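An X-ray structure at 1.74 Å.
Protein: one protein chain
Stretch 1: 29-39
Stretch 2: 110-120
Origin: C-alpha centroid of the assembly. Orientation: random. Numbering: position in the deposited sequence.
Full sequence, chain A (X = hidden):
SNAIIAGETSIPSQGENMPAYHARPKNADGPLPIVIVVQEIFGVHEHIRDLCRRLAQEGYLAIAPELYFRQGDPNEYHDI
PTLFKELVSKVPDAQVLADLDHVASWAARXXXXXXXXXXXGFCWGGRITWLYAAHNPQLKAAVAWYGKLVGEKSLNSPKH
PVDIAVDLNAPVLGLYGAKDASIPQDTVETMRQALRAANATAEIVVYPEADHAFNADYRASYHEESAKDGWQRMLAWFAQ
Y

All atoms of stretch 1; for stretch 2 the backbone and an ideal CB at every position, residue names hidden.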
# COMPACT_ATOMS: atom_id res chain seq x y z
N ASP A 29 16.47 16.10 -10.54
CA ASP A 29 16.47 17.53 -10.91
C ASP A 29 16.00 18.46 -9.80
O ASP A 29 16.41 19.64 -9.73
CB ASP A 29 15.50 17.74 -12.08
CG ASP A 29 16.21 18.00 -13.38
OD1 ASP A 29 15.54 17.96 -14.45
OD2 ASP A 29 17.43 18.26 -13.34
N GLY A 30 15.09 17.95 -8.98
CA GLY A 30 14.42 18.73 -7.95
C GLY A 30 13.60 17.75 -7.13
O GLY A 30 13.86 16.56 -7.15
N PRO A 31 12.58 18.26 -6.41
CA PRO A 31 11.74 17.40 -5.57
C PRO A 31 11.02 16.34 -6.39
O PRO A 31 10.50 16.65 -7.49
CB PRO A 31 10.73 18.39 -4.98
CG PRO A 31 11.47 19.71 -4.98
CD PRO A 31 12.19 19.68 -6.31
N LEU A 32 10.94 15.12 -5.85
CA LEU A 32 10.43 13.96 -6.59
C LEU A 32 9.01 13.65 -6.20
O LEU A 32 8.63 13.87 -5.05
CB LEU A 32 11.30 12.72 -6.26
CG LEU A 32 12.74 12.83 -6.80
CD1 LEU A 32 13.57 11.77 -6.05
CD2 LEU A 32 12.69 12.54 -8.29
N PRO A 33 8.22 13.08 -7.13
CA PRO A 33 6.94 12.49 -6.69
C PRO A 33 7.25 11.33 -5.71
O PRO A 33 8.27 10.59 -5.90
CB PRO A 33 6.32 11.94 -8.01
CG PRO A 33 7.54 11.72 -8.93
CD PRO A 33 8.60 12.70 -8.53
N ILE A 34 6.41 11.17 -4.69
CA ILE A 34 6.66 10.21 -3.62
C ILE A 34 5.68 9.06 -3.75
O ILE A 34 4.48 9.32 -3.88
CB ILE A 34 6.37 10.89 -2.25
CG1 ILE A 34 7.27 12.14 -2.07
CG2 ILE A 34 6.48 9.86 -1.09
CD1 ILE A 34 6.67 13.14 -1.11
N VAL A 35 6.17 7.82 -3.69
CA VAL A 35 5.24 6.69 -3.54
C VAL A 35 5.53 6.03 -2.19
O VAL A 35 6.59 5.40 -2.01
CB VAL A 35 5.33 5.65 -4.70
CG1 VAL A 35 4.32 4.49 -4.45
CG2 VAL A 35 5.09 6.32 -6.05
N ILE A 36 4.58 6.13 -1.27
CA ILE A 36 4.69 5.33 -0.03
C ILE A 36 4.28 3.90 -0.42
O ILE A 36 3.27 3.72 -1.10
CB ILE A 36 3.77 5.88 0.99
CG1 ILE A 36 4.21 7.32 1.39
CG2 ILE A 36 3.74 4.96 2.25
CD1 ILE A 36 3.25 7.93 2.43
N VAL A 37 5.06 2.90 -0.01
CA VAL A 37 4.80 1.51 -0.41
C VAL A 37 4.41 0.78 0.88
O VAL A 37 5.21 0.72 1.84
CB VAL A 37 6.08 0.86 -0.98
CG1 VAL A 37 5.81 -0.62 -1.29
CG2 VAL A 37 6.49 1.58 -2.31
N VAL A 38 3.19 0.22 0.90
CA VAL A 38 2.72 -0.44 2.15
C VAL A 38 2.85 -1.95 2.05
O VAL A 38 2.27 -2.59 1.15
CB VAL A 38 1.26 -0.11 2.49
CG1 VAL A 38 0.94 -0.54 3.98
CG2 VAL A 38 0.95 1.37 2.31
N GLN A 39 3.62 -2.51 2.99
CA GLN A 39 3.92 -3.95 3.10
C GLN A 39 2.69 -4.87 3.15
O GLN A 39 1.57 -4.42 3.46
CB GLN A 39 4.66 -4.11 4.44
CG GLN A 39 3.79 -3.61 5.59
CD GLN A 39 4.43 -3.90 6.95
OE1 GLN A 39 5.30 -3.16 7.38
NE2 GLN A 39 4.02 -5.00 7.59
N UNK A 110 13.23 15.29 2.60
CA UNK A 110 14.30 14.36 2.16
C UNK A 110 14.23 13.96 0.69
O UNK A 110 14.68 12.85 0.31
CB UNK A 110 14.25 13.09 3.01
N UNK A 111 13.75 14.89 -0.13
CA UNK A 111 13.88 14.77 -1.56
C UNK A 111 12.58 14.65 -2.29
O UNK A 111 12.57 14.60 -3.53
CB UNK A 111 14.75 13.56 -1.90
N UNK A 112 11.49 14.58 -1.52
CA UNK A 112 10.17 14.45 -2.14
C UNK A 112 9.46 15.78 -2.21
O UNK A 112 9.81 16.74 -1.50
CB UNK A 112 9.31 13.45 -1.37
N UNK A 113 8.46 15.82 -3.08
CA UNK A 113 7.57 16.98 -3.25
C UNK A 113 6.26 16.71 -2.48
O UNK A 113 5.52 15.78 -2.81
CB UNK A 113 7.29 17.25 -4.73
N UNK A 114 5.99 17.55 -1.48
CA UNK A 114 4.77 17.46 -0.66
C UNK A 114 3.50 17.50 -1.49
O UNK A 114 2.49 16.92 -1.06
CB UNK A 114 4.74 18.60 0.36
N UNK A 115 3.57 18.10 -2.68
CA UNK A 115 2.40 18.23 -3.53
C UNK A 115 2.21 17.07 -4.49
O UNK A 115 1.32 17.12 -5.36
CB UNK A 115 2.49 19.53 -4.33
N UNK A 116 3.04 16.03 -4.34
CA UNK A 116 3.01 14.89 -5.29
C UNK A 116 3.07 13.59 -4.50
O UNK A 116 3.87 12.66 -4.77
CB UNK A 116 4.17 14.96 -6.29
N UNK A 117 2.15 13.47 -3.55
CA UNK A 117 2.13 12.27 -2.70
C UNK A 117 1.22 11.20 -3.26
O UNK A 117 0.05 11.45 -3.55
CB UNK A 117 1.69 12.63 -1.28
N UNK A 118 1.78 9.99 -3.33
CA UNK A 118 1.08 8.82 -3.93
C UNK A 118 1.26 7.64 -2.97
O UNK A 118 2.20 7.64 -2.14
CB UNK A 118 1.62 8.48 -5.32
N UNK A 119 0.43 6.59 -3.09
CA UNK A 119 0.64 5.43 -2.24
C UNK A 119 0.20 4.17 -2.99
O UNK A 119 -0.77 4.19 -3.77
CB UNK A 119 -0.12 5.58 -0.92
N UNK A 120 0.92 3.09 -2.76
CA UNK A 120 0.47 1.78 -3.24
C UNK A 120 0.73 0.75 -2.15
O UNK A 120 1.66 0.90 -1.33
CB UNK A 120 1.18 1.39 -4.54

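Position 110 lies beyond the reach of stretch 1. Its ideal CB has no atom of that stretch within 5.5 Å, so almost any residue would suit. The deposited residue is H110, which makes no contact here.

Position 111 has phi/psi of 116/-4. A CB would be jammed against the preceding carbonyl oxygen, and this alone calls for glycine. The residue is G111. Its backbone starts the pairing: L32 N donates to G111 O at 2.9 Å. A water donates to both G30 O and G111 O.

Position 112 pairs with L32 as a parallel bridge. Its ideal CB would sit 2.5 Å from I34 CG1, a clash. Glycine is the fitting choice, and the residue is G112. I34 CG1 lies 3.7 Å from G112 CA.

Position 113 donates its N to L32 O at 2.8 Å. Its ideal CB points sideways, 3.6 Å from P31 CB. The chain then turns, with a type I turn from 113 to 116. Small or polar residues would suit, especially one able to accept from an amide in the turn. The residue is D113. Its OD1 accepts from the N of 115 at 2.8 Å. Its OD2 takes a hydrogen from a water that also donates to P31 O.

Positions 114 and 115 lie in the turn, with CB pointing away from stretch 1. Many residues would serve. They are A114 and H115.

Position 116 closes the turn, its N donating to D113 O at 2.9 Å. Its ideal CB points toward stretch 1, 3.7 Å from P33 CA. The proline ring and the carbonyl of P31 favour a long side chain with an apolar stem, perhaps ending in a donor. The residue is R116. P33 CD lies over one face of the guanidinium, 3.7 Å from R116 NH1. The same NH1 donates to the water shared by P31 O and D113 OD2. I34 N donates to R116 O at 2.9 Å.

Position 117 shares a sheet face with I34 and I36. A branched or long aliphatic side chain could reach both. The residue is L117. Its CD1 lies 3.8 Å from I34 CG2 and 3.9 Å from I36 CD1.

Position 118 is on the other face, beside V35, with the ideal CB 4.2 Å from V35 CG2. Aliphatic residues suit. L118 places CD1 4.0 Å from V35 CG2. Its backbone bonds twice, L118 N to I34 O at 2.8 Å and I36 N to L118 O at 2.9 Å.

Position 119 returns to the face of I36. Valine, isoleucine or leucine would suit. I119 has CG1 4.0 Å from I36 CB, and its CD1 reaches V38 CG2 at 3.7 Å.

Position 120 faces V35 and V37. A small beta-branched residue fits, valine or threonine. T120 sets CG2 3.8 Å from V35 CG1, while OG1 bonds elsewhere in the structure. T120 N donates to I36 O at 2.9 Å, and V38 N to T120 O at 2.8 Å.

Stretch 2, residues 110-120: HGGDAHRLLIT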
# COMPACT_ATOMS: atom_id res chain seq x y z
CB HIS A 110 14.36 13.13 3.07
CG HIS A 110 14.61 13.49 4.51
ND1 HIS A 110 15.87 13.53 5.08
CD2 HIS A 110 13.75 13.89 5.47
CE1 HIS A 110 15.76 13.90 6.35
NE2 HIS A 110 14.49 14.14 6.60
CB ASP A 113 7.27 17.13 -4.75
CG ASP A 113 6.51 18.43 -5.11
OD1 ASP A 113 5.76 18.97 -4.25
OD2 ASP A 113 6.69 18.89 -6.27
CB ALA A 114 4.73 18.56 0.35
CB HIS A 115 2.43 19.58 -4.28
CG HIS A 115 2.35 20.76 -3.36
ND1 HIS A 115 1.26 21.00 -2.56
CD2 HIS A 115 3.23 21.77 -3.12
CE1 HIS A 115 1.46 22.12 -1.86
NE2 HIS A 115 2.65 22.60 -2.19
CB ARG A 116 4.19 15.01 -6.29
CG ARG A 116 4.21 16.37 -7.00
CD ARG A 116 5.36 16.45 -8.02
NE ARG A 116 5.17 15.45 -9.11
CZ ARG A 116 6.10 15.18 -10.03
NH1 ARG A 116 7.29 15.80 -9.99
NH2 ARG A 116 5.85 14.28 -11.00
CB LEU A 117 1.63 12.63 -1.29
CG LEU A 117 1.71 11.53 -0.21
CD1 LEU A 117 3.16 11.13 0.18
CD2 LEU A 117 0.88 11.98 1.06
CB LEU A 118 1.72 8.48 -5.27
CG LEU A 118 1.73 9.61 -6.30
CD1 LEU A 118 2.69 9.27 -7.44
CD2 LEU A 118 0.32 9.89 -6.82
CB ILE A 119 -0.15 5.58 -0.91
CG1 ILE A 119 0.16 4.43 0.04
CG2 ILE A 119 -1.68 5.76 -1.16
CD1 ILE A 119 -0.44 4.72 1.51
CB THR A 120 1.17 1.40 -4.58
OG1 THR A 120 0.49 0.28 -5.16
CG2 THR A 120 2.69 1.06 -4.40
O HOH W 1 14.88 15.00 -4.99
O HOH W 2 8.27 18.09 -8.19
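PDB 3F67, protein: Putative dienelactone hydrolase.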